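Local coordinates for protein enterotoxin-like toxin X (Staphylococcus aureus, PDB 5U75) that binds sialyl Lewis X-type glycans and, through sialic acid-dependent attachment to neutrophil surface glycoproteins, inhibits phagocytosis and killing by human neutrophils, at residues I64-T69 against R100-S105; R81-N86 against D96-F101; Y106-Y109 against L114-G117; I119-K124 against Y129-H134. One frame throughout, in Å; residues are numbered along the deposited sequence.

Contact 1. Residues I64-T69 against R100-S105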
loop_
_atom_site.group_PDB
_atom_site.type_symbol
_atom_site.label_atom_id
_atom_site.label_comp_id
_atom_site.label_asym_id
_atom_site.label_seq_id
_atom_site.Cartn_x
_atom_site.Cartn_y
_atom_site.Cartn_z
ATOM N N ILE A 64 -8.485 -7.481 -1.921
ATOM C CA ILE A 64 -8.497 -6.490 -0.858
ATOM C C ILE A 64 -8.573 -5.120 -1.510
ATOM O O ILE A 64 -7.666 -4.714 -2.244
ATOM C CB ILE A 64 -7.256 -6.650 0.024
ATOM C CG1 ILE A 64 -7.259 -8.043 0.663
ATOM C CG2 ILE A 64 -7.160 -5.518 1.047
ATOM C CD1 ILE A 64 -5.917 -8.411 1.221
ATOM N N HIS A 65 -9.683 -4.424 -1.272
ATOM C CA HIS A 65 -9.887 -3.106 -1.871
ATOM C C HIS A 65 -9.243 -2.017 -1.023
ATOM O O HIS A 65 -9.323 -2.061 0.207
ATOM C CB HIS A 65 -11.369 -2.842 -2.079
ATOM C CG HIS A 65 -11.976 -3.783 -3.060
ATOM N ND1 HIS A 65 -11.908 -3.575 -4.419
ATOM C CD2 HIS A 65 -12.575 -4.983 -2.890
ATOM C CE1 HIS A 65 -12.489 -4.584 -5.044
ATOM N NE2 HIS A 65 -12.895 -5.455 -4.140
ATOM N N LEU A 66 -8.573 -1.100 -1.700
ATOM C CA LEU A 66 -7.966 0.081 -1.088
ATOM C C LEU A 66 -9.009 1.188 -1.227
ATOM O O LEU A 66 -9.353 1.576 -2.344
ATOM C CB LEU A 66 -6.663 0.435 -1.779
ATOM C CG LEU A 66 -5.435 -0.373 -1.316
ATOM C CD1 LEU A 66 -5.609 -1.877 -1.369
ATOM C CD2 LEU A 66 -4.222 0.050 -2.116
ATOM N N GLU A 67 -9.521 1.665 -0.093
ATOM C CA GLU A 67 -10.635 2.611 -0.062
ATOM C C GLU A 67 -10.199 3.823 0.758
ATOM O O GLU A 67 -10.054 3.737 1.968
ATOM C CB GLU A 67 -11.867 1.944 0.559
ATOM C CG GLU A 67 -12.314 0.689 -0.182
ATOM C CD GLU A 67 -13.565 0.075 0.412
ATOM O OE1 GLU A 67 -13.598 -1.163 0.569
ATOM O OE2 GLU A 67 -14.509 0.834 0.735
ATOM N N GLY A 68 -9.962 4.946 0.092
ATOM C CA GLY A 68 -9.445 6.106 0.793
ATOM C C GLY A 68 -9.281 7.317 -0.067
ATOM O O GLY A 68 -9.780 7.375 -1.200
ATOM N N THR A 69 -8.544 8.274 0.487
ATOM C CA THR A 69 -8.296 9.544 -0.147
ATOM C C THR A 69 -6.808 9.910 -0.125
ATOM O O THR A 69 -6.077 9.592 0.822
ATOM C CB THR A 69 -9.094 10.672 0.559
ATOM O OG1 THR A 69 -8.796 10.674 1.947
ATOM C CG2 THR A 69 -10.593 10.449 0.387
ATOM N N ARG A 100 1.749 -0.689 -0.508
ATOM C CA ARG A 100 2.366 0.581 -0.929
ATOM C C ARG A 100 2.660 0.599 -2.420
ATOM O O ARG A 100 2.521 1.644 -3.062
ATOM C CB ARG A 100 3.601 0.912 -0.096
ATOM C CG ARG A 100 3.305 1.023 1.375
ATOM C CD ARG A 100 4.296 1.901 2.114
ATOM N NE ARG A 100 4.366 1.551 3.513
ATOM C CZ ARG A 100 4.937 2.271 4.478
ATOM N NH1 ARG A 100 5.457 3.466 4.231
ATOM N NH2 ARG A 100 4.959 1.788 5.710
ATOM N N PHE A 101 3.013 -0.561 -3.000
ATOM C CA PHE A 101 3.136 -0.677 -4.452
ATOM C C PHE A 101 1.857 -0.233 -5.187
ATOM O O PHE A 101 1.916 0.534 -6.156
ATOM C CB PHE A 101 3.500 -2.123 -4.835
ATOM C CG PHE A 101 3.692 -2.328 -6.302
ATOM C CD1 PHE A 101 2.605 -2.604 -7.135
ATOM C CD2 PHE A 101 4.969 -2.265 -6.868
ATOM C CE1 PHE A 101 2.783 -2.811 -8.501
ATOM C CE2 PHE A 101 5.147 -2.477 -8.228
ATOM C CZ PHE A 101 4.060 -2.751 -9.046
ATOM N N ALA A 102 0.704 -0.684 -4.687
ATOM C CA ALA A 102 -0.600 -0.277 -5.231
ATOM C C ALA A 102 -0.839 1.236 -5.116
ATOM O O ALA A 102 -1.385 1.862 -6.036
ATOM C CB ALA A 102 -1.705 -1.048 -4.553
ATOM N N HIS A 103 -0.396 1.829 -4.013
ATOM C CA HIS A 103 -0.446 3.304 -3.873
ATOM C C HIS A 103 0.451 4.037 -4.854
ATOM O O HIS A 103 0.030 5.034 -5.471
ATOM C CB HIS A 103 -0.137 3.738 -2.446
ATOM C CG HIS A 103 -1.229 3.429 -1.479
ATOM N ND1 HIS A 103 -2.129 4.377 -1.046
ATOM C CD2 HIS A 103 -1.589 2.272 -0.874
ATOM C CE1 HIS A 103 -2.977 3.826 -0.202
ATOM N NE2 HIS A 103 -2.672 2.548 -0.078
ATOM N N ILE A 104 1.681 3.549 -5.024
ATOM C CA ILE A 104 2.593 4.101 -6.014
ATOM C C ILE A 104 1.950 4.119 -7.406
ATOM O O ILE A 104 2.163 5.086 -8.171
ATOM C CB ILE A 104 3.982 3.389 -6.004
ATOM C CG1 ILE A 104 4.751 3.781 -4.737
ATOM C CG2 ILE A 104 4.795 3.729 -7.270
ATOM C CD1 ILE A 104 6.028 3.004 -4.496
ATOM N N SER A 105 1.139 3.098 -7.727
ATOM C CA SER A 105 0.445 3.044 -9.036
ATOM C C SER A 105 -0.562 4.173 -9.306
ATOM O O SER A 105 -0.984 4.324 -10.454
ATOM C CB SER A 105 -0.258 1.682 -9.250
ATOM O OG SER A 105 -1.480 1.590 -8.530
#

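Contact 2. Residues R81-N86 against D96-F101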
loop_
_atom_site.group_PDB
_atom_site.type_symbol
_atom_site.label_atom_id
_atom_site.label_comp_id
_atom_site.label_asym_id
_atom_site.label_seq_id
_atom_site.Cartn_x
_atom_site.Cartn_y
_atom_site.Cartn_z
ATOM N N ARG A 81 -8.023 1.280 -6.378
ATOM C CA ARG A 81 -6.987 0.256 -6.504
ATOM C C ARG A 81 -7.365 -0.911 -5.619
ATOM O O ARG A 81 -8.095 -0.764 -4.643
ATOM C CB ARG A 81 -5.623 0.797 -6.082
ATOM C CG ARG A 81 -5.052 1.904 -6.960
ATOM C CD ARG A 81 -4.704 1.422 -8.357
ATOM N NE ARG A 81 -4.050 2.447 -9.164
ATOM C CZ ARG A 81 -4.656 3.439 -9.829
ATOM N NH1 ARG A 81 -5.961 3.610 -9.784
ATOM N NH2 ARG A 81 -3.926 4.293 -10.545
ATOM N N ASN A 82 -6.892 -2.095 -5.987
ATOM C CA ASN A 82 -7.126 -3.272 -5.181
ATOM C C ASN A 82 -6.020 -4.285 -5.417
ATOM O O ASN A 82 -5.314 -4.217 -6.436
ATOM C CB ASN A 82 -8.529 -3.869 -5.450
ATOM C CG ASN A 82 -8.767 -4.242 -6.903
ATOM O OD1 ASN A 82 -8.075 -5.096 -7.456
ATOM N ND2 ASN A 82 -9.771 -3.634 -7.516
ATOM N N ILE A 83 -5.841 -5.178 -4.458
ATOM C CA ILE A 83 -4.804 -6.188 -4.562
ATOM C C ILE A 83 -5.436 -7.566 -4.485
ATOM O O ILE A 83 -6.304 -7.822 -3.664
ATOM C CB ILE A 83 -3.652 -5.979 -3.559
ATOM C CG1 ILE A 83 -4.123 -6.114 -2.103
ATOM C CG2 ILE A 83 -3.007 -4.610 -3.825
ATOM C CD1 ILE A 83 -3.023 -5.932 -1.077
ATOM N N THR A 84 -5.000 -8.436 -5.386
ATOM C CA THR A 84 -5.535 -9.785 -5.499
ATOM C C THR A 84 -4.435 -10.739 -5.056
ATOM O O THR A 84 -3.379 -10.802 -5.693
ATOM C CB THR A 84 -5.997 -10.084 -6.937
ATOM O OG1 THR A 84 -6.983 -9.119 -7.344
ATOM C CG2 THR A 84 -6.621 -11.479 -7.019
ATOM N N LEU A 85 -4.696 -11.480 -3.972
ATOM C CA LEU A 85 -3.680 -12.302 -3.319
ATOM C C LEU A 85 -4.161 -13.725 -3.091
ATOM O O LEU A 85 -5.362 -13.969 -2.964
ATOM C CB LEU A 85 -3.314 -11.722 -1.950
ATOM C CG LEU A 85 -2.937 -10.240 -1.843
ATOM C CD1 LEU A 85 -2.730 -9.902 -0.377
ATOM C CD2 LEU A 85 -1.688 -9.954 -2.645
ATOM N N ASN A 86 -3.220 -14.648 -2.986
ATOM C CA ASN A 86 -3.547 -15.994 -2.507
ATOM C C ASN A 86 -3.907 -15.983 -1.024
ATOM O O ASN A 86 -3.367 -15.167 -0.257
ATOM C CB ASN A 86 -2.391 -16.955 -2.781
ATOM C CG ASN A 86 -2.199 -17.199 -4.270
ATOM O OD1 ASN A 86 -3.108 -16.982 -5.067
ATOM N ND2 ASN A 86 -1.013 -17.634 -4.647
ATOM N N ASP A 96 2.604 -4.938 3.661
ATOM C CA ASP A 96 3.056 -3.525 3.576
ATOM C C ASP A 96 3.637 -3.192 2.198
ATOM O O ASP A 96 3.275 -2.198 1.566
ATOM C CB ASP A 96 4.052 -3.233 4.710
ATOM C CG ASP A 96 4.687 -1.865 4.603
ATOM O OD1 ASP A 96 3.995 -0.831 4.811
ATOM O OD2 ASP A 96 5.891 -1.837 4.292
ATOM N N HIS A 97 4.508 -4.057 1.692
ATOM C CA HIS A 97 5.108 -3.842 0.395
ATOM C C HIS A 97 4.093 -3.759 -0.723
ATOM O O HIS A 97 4.078 -2.799 -1.491
ATOM C CB HIS A 97 6.135 -4.925 0.024
ATOM C CG HIS A 97 6.790 -4.648 -1.279
ATOM N ND1 HIS A 97 7.868 -3.801 -1.391
ATOM C CD2 HIS A 97 6.436 -4.982 -2.542
ATOM C CE1 HIS A 97 8.188 -3.670 -2.664
ATOM N NE2 HIS A 97 7.325 -4.368 -3.385
ATOM N N ILE A 98 3.257 -4.787 -0.809
ATOM C CA ILE A 98 2.290 -4.888 -1.904
ATOM C C ILE A 98 1.274 -3.744 -1.842
ATOM O O ILE A 98 0.932 -3.154 -2.868
ATOM C CB ILE A 98 1.585 -6.267 -1.891
ATOM C CG1 ILE A 98 2.625 -7.374 -2.148
ATOM C CG2 ILE A 98 0.456 -6.311 -2.915
ATOM C CD1 ILE A 98 2.120 -8.778 -1.891
ATOM N N ILE A 99 0.822 -3.416 -0.633
ATOM C CA ILE A 99 -0.091 -2.300 -0.459
ATOM C C ILE A 99 0.531 -0.994 -0.935
ATOM O O ILE A 99 -0.102 -0.264 -1.697
ATOM C CB ILE A 99 -0.586 -2.178 0.990
ATOM C CG1 ILE A 99 -1.544 -3.330 1.283
ATOM C CG2 ILE A 99 -1.283 -0.835 1.228
ATOM C CD1 ILE A 99 -1.817 -3.534 2.758
ATOM N N ARG A 100 1.749 -0.689 -0.508
ATOM C CA ARG A 100 2.366 0.581 -0.929
ATOM C C ARG A 100 2.660 0.599 -2.420
ATOM O O ARG A 100 2.521 1.644 -3.062
ATOM C CB ARG A 100 3.601 0.912 -0.096
ATOM C CG ARG A 100 3.305 1.023 1.375
ATOM C CD ARG A 100 4.296 1.901 2.114
ATOM N NE ARG A 100 4.366 1.551 3.513
ATOM C CZ ARG A 100 4.937 2.271 4.478
ATOM N NH1 ARG A 100 5.457 3.466 4.231
ATOM N NH2 ARG A 100 4.959 1.788 5.710
ATOM N N PHE A 101 3.013 -0.561 -3.000
ATOM C CA PHE A 101 3.136 -0.677 -4.452
ATOM C C PHE A 101 1.857 -0.233 -5.187
ATOM O O PHE A 101 1.916 0.534 -6.156
ATOM C CB PHE A 101 3.500 -2.123 -4.835
ATOM C CG PHE A 101 3.692 -2.328 -6.302
ATOM C CD1 PHE A 101 2.605 -2.604 -7.135
ATOM C CD2 PHE A 101 4.969 -2.265 -6.868
ATOM C CE1 PHE A 101 2.783 -2.811 -8.501
ATOM C CE2 PHE A 101 5.147 -2.477 -8.228
ATOM C CZ PHE A 101 4.060 -2.751 -9.046
#

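Contact 3. Residues Y106-Y109 against L114-G117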
loop_
_atom_site.group_PDB
_atom_site.type_symbol
_atom_site.label_atom_id
_atom_site.label_comp_id
_atom_site.label_asym_id
_atom_site.label_seq_id
_atom_site.Cartn_x
_atom_site.Cartn_y
_atom_site.Cartn_z
ATOM N N TYR A 106 -0.996 4.926 -8.284
ATOM C CA TYR A 106 -1.776 6.159 -8.541
ATOM C C TYR A 106 -0.966 7.451 -8.390
ATOM O O TYR A 106 -1.503 8.541 -8.622
ATOM C CB TYR A 106 -3.054 6.235 -7.697
ATOM C CG TYR A 106 -2.874 6.386 -6.201
ATOM C CD1 TYR A 106 -2.345 7.566 -5.640
ATOM C CD2 TYR A 106 -3.285 5.383 -5.332
ATOM C CE1 TYR A 106 -2.198 7.701 -4.283
ATOM C CE2 TYR A 106 -3.155 5.527 -3.959
ATOM C CZ TYR A 106 -2.607 6.695 -3.455
ATOM O OH TYR A 106 -2.464 6.851 -2.120
ATOM N N GLY A 107 0.281 7.343 -7.950
ATOM C CA GLY A 107 1.146 8.508 -7.782
ATOM C C GLY A 107 1.800 8.699 -6.430
ATOM O O GLY A 107 2.560 9.656 -6.263
ATOM N N LEU A 108 1.545 7.819 -5.456
ATOM C CA LEU A 108 2.194 7.970 -4.153
ATOM C C LEU A 108 3.720 7.871 -4.303
ATOM O O LEU A 108 4.227 7.120 -5.133
ATOM C CB LEU A 108 1.680 6.975 -3.103
ATOM C CG LEU A 108 1.985 7.378 -1.651
ATOM C CD1 LEU A 108 1.119 8.555 -1.197
ATOM C CD2 LEU A 108 1.811 6.212 -0.697
ATOM N N TYR A 109 4.426 8.695 -3.541
ATOM C CA TYR A 109 5.906 8.740 -3.524
ATOM C C TYR A 109 6.587 9.207 -4.807
ATOM O O TYR A 109 7.799 8.994 -4.969
ATOM C CB TYR A 109 6.530 7.403 -3.066
ATOM C CG TYR A 109 6.103 6.907 -1.712
ATOM C CD1 TYR A 109 5.930 7.779 -0.633
ATOM C CD2 TYR A 109 5.918 5.552 -1.484
ATOM C CE1 TYR A 109 5.557 7.314 0.605
ATOM C CE2 TYR A 109 5.547 5.082 -0.245
ATOM C CZ TYR A 109 5.361 5.955 0.800
ATOM O OH TYR A 109 4.999 5.464 2.019
ATOM N N LEU A 114 7.313 14.515 0.624
ATOM C CA LEU A 114 6.821 13.373 1.373
ATOM C C LEU A 114 5.340 13.533 1.670
ATOM O O LEU A 114 4.905 14.598 2.114
ATOM C CB LEU A 114 7.543 13.227 2.710
ATOM C CG LEU A 114 8.902 12.538 2.767
ATOM C CD1 LEU A 114 9.455 12.681 4.180
ATOM C CD2 LEU A 114 8.776 11.067 2.381
ATOM N N PRO A 115 4.565 12.452 1.498
ATOM C CA PRO A 115 3.198 12.481 2.007
ATOM C C PRO A 115 3.171 12.267 3.495
ATOM O O PRO A 115 4.189 11.927 4.115
ATOM C CB PRO A 115 2.537 11.289 1.301
ATOM C CG PRO A 115 3.668 10.313 1.135
ATOM C CD PRO A 115 4.912 11.136 0.916
ATOM N N LYS A 116 1.991 12.444 4.061
ATOM C CA LYS A 116 1.751 12.137 5.442
ATOM C C LYS A 116 0.365 11.525 5.575
ATOM O O LYS A 116 -0.474 11.671 4.699
ATOM C CB LYS A 116 1.906 13.403 6.306
ATOM C CG LYS A 116 1.017 14.557 5.903
ATOM C CD LYS A 116 1.533 15.880 6.475
ATOM C CE LYS A 116 0.484 16.986 6.352
ATOM N NZ LYS A 116 1.090 18.319 6.089
ATOM N N GLY A 117 0.155 10.810 6.665
ATOM C CA GLY A 117 -1.091 10.124 6.923
ATOM C C GLY A 117 -0.872 8.620 6.919
ATOM O O GLY A 117 0.177 8.108 6.498
#

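Contact 4. Residues I119-K124 against Y129-H134. With SIA (N-acetyl-alpha-neuraminic acid), chain B; GAL (beta-D-galactopyranose), chain C; FUC (alpha-L-fucopyranose), chain D.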
loop_
_atom_site.group_PDB
_atom_site.type_symbol
_atom_site.label_atom_id
_atom_site.label_comp_id
_atom_site.label_asym_id
_atom_site.label_seq_id
_atom_site.Cartn_x
_atom_site.Cartn_y
_atom_site.Cartn_z
ATOM N N ILE A 119 -1.968 4.568 6.177
ATOM C CA ILE A 119 -2.661 3.505 5.461
ATOM C C ILE A 119 -2.983 2.443 6.516
ATOM O O ILE A 119 -2.098 2.031 7.272
ATOM C CB ILE A 119 -1.759 2.927 4.357
ATOM C CG1 ILE A 119 -1.304 4.022 3.396
ATOM C CG2 ILE A 119 -2.481 1.817 3.595
ATOM C CD1 ILE A 119 -0.086 3.639 2.569
ATOM N N VAL A 120 -4.239 1.996 6.600
ATOM C CA VAL A 120 -4.646 1.071 7.641
ATOM C C VAL A 120 -5.191 -0.229 7.062
ATOM O O VAL A 120 -6.155 -0.215 6.318
ATOM C CB VAL A 120 -5.691 1.706 8.591
ATOM C CG1 VAL A 120 -6.061 0.736 9.710
ATOM C CG2 VAL A 120 -5.147 3.027 9.150
ATOM N N ILE A 121 -4.585 -1.350 7.447
ATOM C CA ILE A 121 -5.085 -2.663 7.111
ATOM C C ILE A 121 -6.124 -3.004 8.180
ATOM O O ILE A 121 -5.773 -3.097 9.361
ATOM C CB ILE A 121 -3.957 -3.729 7.110
ATOM C CG1 ILE A 121 -2.783 -3.307 6.213
ATOM C CG2 ILE A 121 -4.512 -5.072 6.665
ATOM C CD1 ILE A 121 -1.550 -4.187 6.340
ATOM N N ASN A 122 -7.392 -3.152 7.779
ATOM C CA ASN A 122 -8.475 -3.495 8.688
ATOM C C ASN A 122 -8.787 -4.964 8.582
ATOM O O ASN A 122 -8.926 -5.486 7.468
ATOM C CB ASN A 122 -9.725 -2.692 8.327
ATOM C CG ASN A 122 -9.477 -1.204 8.437
ATOM O OD1 ASN A 122 -9.167 -0.712 9.521
ATOM N ND2 ASN A 122 -9.518 -0.505 7.321
ATOM N N THR A 123 -8.929 -5.628 9.725
ATOM C CA THR A 123 -9.224 -7.063 9.746
ATOM C C THR A 123 -10.706 -7.305 9.975
ATOM O O THR A 123 -11.449 -6.408 10.419
ATOM C CB THR A 123 -8.390 -7.865 10.770
ATOM O OG1 THR A 123 -8.921 -7.733 12.095
ATOM C CG2 THR A 123 -6.930 -7.448 10.750
ATOM N N LYS A 124 -11.136 -8.519 9.677
ATOM C CA LYS A 124 -12.575 -8.816 9.683
ATOM C C LYS A 124 -13.233 -8.670 11.058
ATOM O O LYS A 124 -14.402 -8.318 11.133
ATOM C CB LYS A 124 -12.821 -10.213 9.116
ATOM C CG LYS A 124 -12.566 -10.227 7.607
ATOM C CD LYS A 124 -12.657 -11.611 7.024
ATOM C CE LYS A 124 -12.579 -11.541 5.517
ATOM N NZ LYS A 124 -12.672 -12.899 4.938
ATOM N N TYR A 129 -3.658 -2.871 11.389
ATOM C CA TYR A 129 -2.231 -2.674 11.240
ATOM C C TYR A 129 -2.057 -1.341 10.531
ATOM O O TYR A 129 -2.512 -1.167 9.392
ATOM C CB TYR A 129 -1.566 -3.803 10.434
ATOM C CG TYR A 129 -1.844 -5.186 10.952
ATOM C CD1 TYR A 129 -1.029 -5.764 11.932
ATOM C CD2 TYR A 129 -2.918 -5.939 10.455
ATOM C CE1 TYR A 129 -1.280 -7.039 12.419
ATOM C CE2 TYR A 129 -3.167 -7.229 10.912
ATOM C CZ TYR A 129 -2.350 -7.778 11.902
ATOM O OH TYR A 129 -2.613 -9.045 12.359
ATOM N N THR A 130 -1.358 -0.418 11.190
ATOM C CA THR A 130 -1.222 0.947 10.714
ATOM C C THR A 130 0.140 1.182 10.079
ATOM O O THR A 130 1.173 0.911 10.687
ATOM C CB THR A 130 -1.437 1.978 11.860
ATOM O OG1 THR A 130 -2.689 1.739 12.499
ATOM C CG2 THR A 130 -1.381 3.396 11.316
ATOM N N LEU A 131 0.114 1.678 8.852
ATOM C CA LEU A 131 1.273 1.959 8.063
ATOM C C LEU A 131 1.405 3.460 7.872
ATOM O O LEU A 131 0.702 4.062 7.054
ATOM C CB LEU A 131 1.170 1.272 6.699
ATOM C CG LEU A 131 0.721 -0.192 6.715
ATOM C CD1 LEU A 131 0.612 -0.649 5.270
ATOM C CD2 LEU A 131 1.672 -1.086 7.496
ATOM N N GLU A 132 2.350 4.049 8.592
ATOM C CA GLU A 132 2.606 5.482 8.478
ATOM C C GLU A 132 3.345 5.786 7.178
ATOM O O GLU A 132 4.460 5.298 6.965
ATOM C CB GLU A 132 3.408 5.961 9.688
ATOM C CG GLU A 132 2.734 5.725 11.010
ATOM C CD GLU A 132 3.475 6.401 12.149
ATOM O OE1 GLU A 132 3.408 7.644 12.201
ATOM O OE2 GLU A 132 4.116 5.698 12.964
ATOM N N SER A 133 2.747 6.620 6.318
ATOM C CA SER A 133 3.213 6.760 4.947
ATOM C C SER A 133 4.496 7.541 4.752
ATOM O O SER A 133 5.107 7.455 3.716
ATOM C CB SER A 133 2.124 7.372 4.063
ATOM O OG SER A 133 1.870 8.720 4.436
ATOM N N HIS A 134 4.872 8.345 5.740
ATOM C CA HIS A 134 6.001 9.261 5.612
ATOM C C HIS A 134 7.370 8.590 5.826
ATOM O O HIS A 134 8.410 9.231 5.616
ATOM C CB HIS A 134 5.822 10.441 6.592
ATOM C CG HIS A 134 5.953 10.065 8.029
ATOM N ND1 HIS A 134 4.927 9.506 8.761
ATOM C CD2 HIS A 134 7.009 10.160 8.874
ATOM C CE1 HIS A 134 5.335 9.301 9.997
ATOM N NE2 HIS A 134 6.600 9.676 10.085
HETATM C C1 SIA B . -1.132 -0.561 14.799
HETATM C C2 SIA B . -0.731 -1.016 16.208
HETATM C C3 SIA B . -1.943 -1.200 17.130
HETATM C C4 SIA B . -2.793 -2.393 16.710
HETATM C C5 SIA B . -1.965 -3.679 16.541
HETATM C C6 SIA B . -0.768 -3.387 15.648
HETATM C C7 SIA B . 0.259 -4.503 15.441
HETATM C C8 SIA B . 1.468 -4.002 14.660
HETATM C C9 SIA B . 2.302 -5.158 14.130
HETATM C C10 SIA B . -2.602 -6.021 16.281
HETATM C C11 SIA B . -3.513 -6.992 15.609
HETATM N N5 SIA B . -2.792 -4.728 15.969
HETATM O O1A SIA B . -2.101 0.213 14.672
HETATM O O1B SIA B . -0.443 -0.953 13.810
HETATM O O4 SIA B . -3.836 -2.671 17.639
HETATM O O6 SIA B . -0.022 -2.276 16.139
HETATM O O7 SIA B . 0.646 -5.085 16.702
HETATM O O8 SIA B . 1.059 -3.226 13.524
HETATM O O9 SIA B . 3.577 -4.660 13.754
HETATM O O10 SIA B . -1.716 -6.411 17.049
HETATM C C1 GAL C . 3.855 0.609 16.392
HETATM C C2 GAL C . 2.526 0.317 17.067
HETATM C C3 GAL C . 1.412 0.171 16.029
HETATM C C4 GAL C . 1.397 1.417 15.138
HETATM C C5 GAL C . 2.760 1.668 14.508
HETATM C C6 GAL C . 2.724 2.926 13.651
HETATM O O2 GAL C . 2.616 -0.857 17.870
HETATM O O3 GAL C . 0.163 -0.022 16.716
HETATM O O4 GAL C . 0.977 2.522 15.931
HETATM O O5 GAL C . 3.770 1.754 15.519
HETATM O O6 GAL C . 3.976 3.182 13.012
HETATM C C1 FUC D . 6.188 4.442 17.556
HETATM C C2 FUC D . 5.772 5.605 16.659
HETATM C C3 FUC D . 4.341 5.429 16.172
HETATM C C4 FUC D . 3.405 5.262 17.352
HETATM C C5 FUC D . 3.868 4.066 18.174
HETATM C C6 FUC D . 3.002 3.817 19.396
HETATM O O2 FUC D . 6.617 5.677 15.513
HETATM O O3 FUC D . 3.978 6.554 15.365
HETATM O O4 FUC D . 3.417 6.469 18.128
HETATM O O5 FUC D . 5.226 4.228 18.587
#

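Contact 1. Residues I64-T69 against R100-S105
Ala-102 is the first residue of 100-105 to meet the strand, its CB lying 3.7 Å from CD2 of Leu-66. A methyl is all that helix 92-104 offers at this position, which lets the branched leucine come close to the helix. His-103 follows. Its CG is anti to the carbonyl carbon (chi1 -72°), a torsion that brings the imidazole down toward the strand until NE2 stands 3.6 Å from Leu-66 CD2, the same methyl that touches Ala-102. This is helix-on-sheet packing in a beta-grasp domain, the helix lying across the mixed sheet to which strand 61-72 belongs. ND1 of His-103 is hydrogen-bonded to Tyr-106 OH, and Phe-156 meets the imidazole edge-to-face. NE2 is buried without a polar partner, an apolar setting that would probably disfavour a charged ring. Ser-105 OG donates a short bond (2.5 Å) back to Ala-102 O and is also hydrogen-bonded to Arg-81 NE of the neighbouring strand.

Contact 2. Residues R81-N86 against D96-F101
Ile-83 and Ile-98 carry this contact between them; Ile-83 sets its CD1 methyl against two isoleucines of the helix, 3.8 Å from CG1 of Ile-99 and 4.0 Å from CG2 of Ile-98. Its CG1 occupies the crowded position between backbone N and carbonyl carbon (chi1 64°), and the chain is extended beyond it, so CD1 is carried far out from the strand; CG2 of Ile-83 also rests on the Ile-98 CG2 methyl. Ile-98 uses both its branches. While CG2 serves Ile-83, the longer branch runs past Leu-85 in the opposite direction and brings CD1 to 4.1 Å from Leu-85 CD2. Strand 75-86 is an outermost strand of the beta-grasp sheet, and the helix passes over it with N-to-C directions 144° apart, the segment axes approaching to 8.9 Å. Branched aliphatic chains suit such a buried seam, since each can fill two directions at once. Ile-99 also reaches Ile-119 and Ile-121 of the sheet. One turn apart on the helix, Asp-96 and Arg-100 form a salt bridge: NE (2.7 Å) and NH2 (2.9 Å) both grip OD1, which lies in the guanidinium plane, and they arrive from opposite faces of the carboxylate. Tyr-35 OH holds the other oxygen, OD2, and Arg-100 NH1 is hydrogen-bonded to Tyr-109 OH and Lys-135 O.

Contact 3. Residues Y106-Y109 against L114-G117
Just beyond the Schellman motif that ends helix 92-104, the chain places Leu-108 and Tyr-109 against Pro-115, near the far end of the same connection to strand 118-123. Gly-107 makes the turn with a positive phi of 127°, a backbone shape that suits glycine, which has no CB to press on the carbonyl O before it. The pyrrolidine then becomes the shared surface: its CG lies 3.9 Å from Leu-108 CD1 and 3.6 Å from Tyr-109 CE1, with the tyrosine side chain crossing the proline at about a right angle. Leu-108 serves both neighbours. With CG anti to the backbone N (chi1 -161°), it turns CD1 to the proline and lays CD2 over one face of the Tyr-109 ring, 3.8 Å above the plane and toward the rim. The hydroxyl of Tyr-109 is hydrogen-bonded to Ser-133 O and to Arg-100 NH1. A compact, already rigid proline suits a seam made of carbon contacts alone; such contacts set little direction by themselves, whereas the two bonds at the tyrosine hydroxyl probably help set where the ring lies.

Contact 4. Residues I119-K124 against Y129-H134
Thr-130 pairs with Val-120 in the hairpin at a non-hydrogen-bonded position, and its outward amide is spent on sugar: N donates to O1B of the sialic acid carboxylate (2.8 Å, 166°). OG1 of Thr-130 donates to the other oxygen, O1A, at 2.7 Å, so one residue grips both oxygens of the carboxylate, as suits a small hydroxylated side chain. Glu-132, extended beyond CG, puts OE2 2.5 Å from galactose O6 and 2.6 Å from fucose O3, accepting from both hydroxyls. The two strands are held by paired bonds on each side of Thr-130: Ile-119 with Leu-131 (N to O 2.9 Å, O to N 2.7 Å) and Ile-121 with Tyr-129. The Tyr-129 ring has sialic acid O8 at its edge, while Thr-123 CG2 crosses to within 3.8 Å of CE2. Lys-128 O, Gln-138, Arg-141 and Lys-135 add further bonds to the sugars in this V-shaped site. Strand 128-132 is outermost in the sheet and 118-123 lies between it and 151-160; beneath them, Ile-119, Ile-121 and Leu-131 point to helix 92-104, touching His-103, Ile-99 and Asp-96.

In the fold
Helix 92-104 ties the set together. Contacts 1 and 2, with centres 7 Å apart, pack it on two neighbouring strands, and the bond from Arg-81 NE to Ser-105 OG (2.8 Å) joins them. Toward the other edge of the sheet, Ile-99 CD1 of contact 2 lies 3.6 Å from Ile-121 CG1 of contact 4, so one hydrophobic core runs beneath the glycan-binding hairpin. Contact 3 reaches that hairpin at its other end: Tyr-109 OH to Ser-133 O is 2.6 Å, and Gly-117 O to Ser-133 OG 2.7 Å. Contact 4 alone touches the sugars; the side chains of Ile-99 and Tyr-109 stay about 11 Å from sialic acid and galactose respectively.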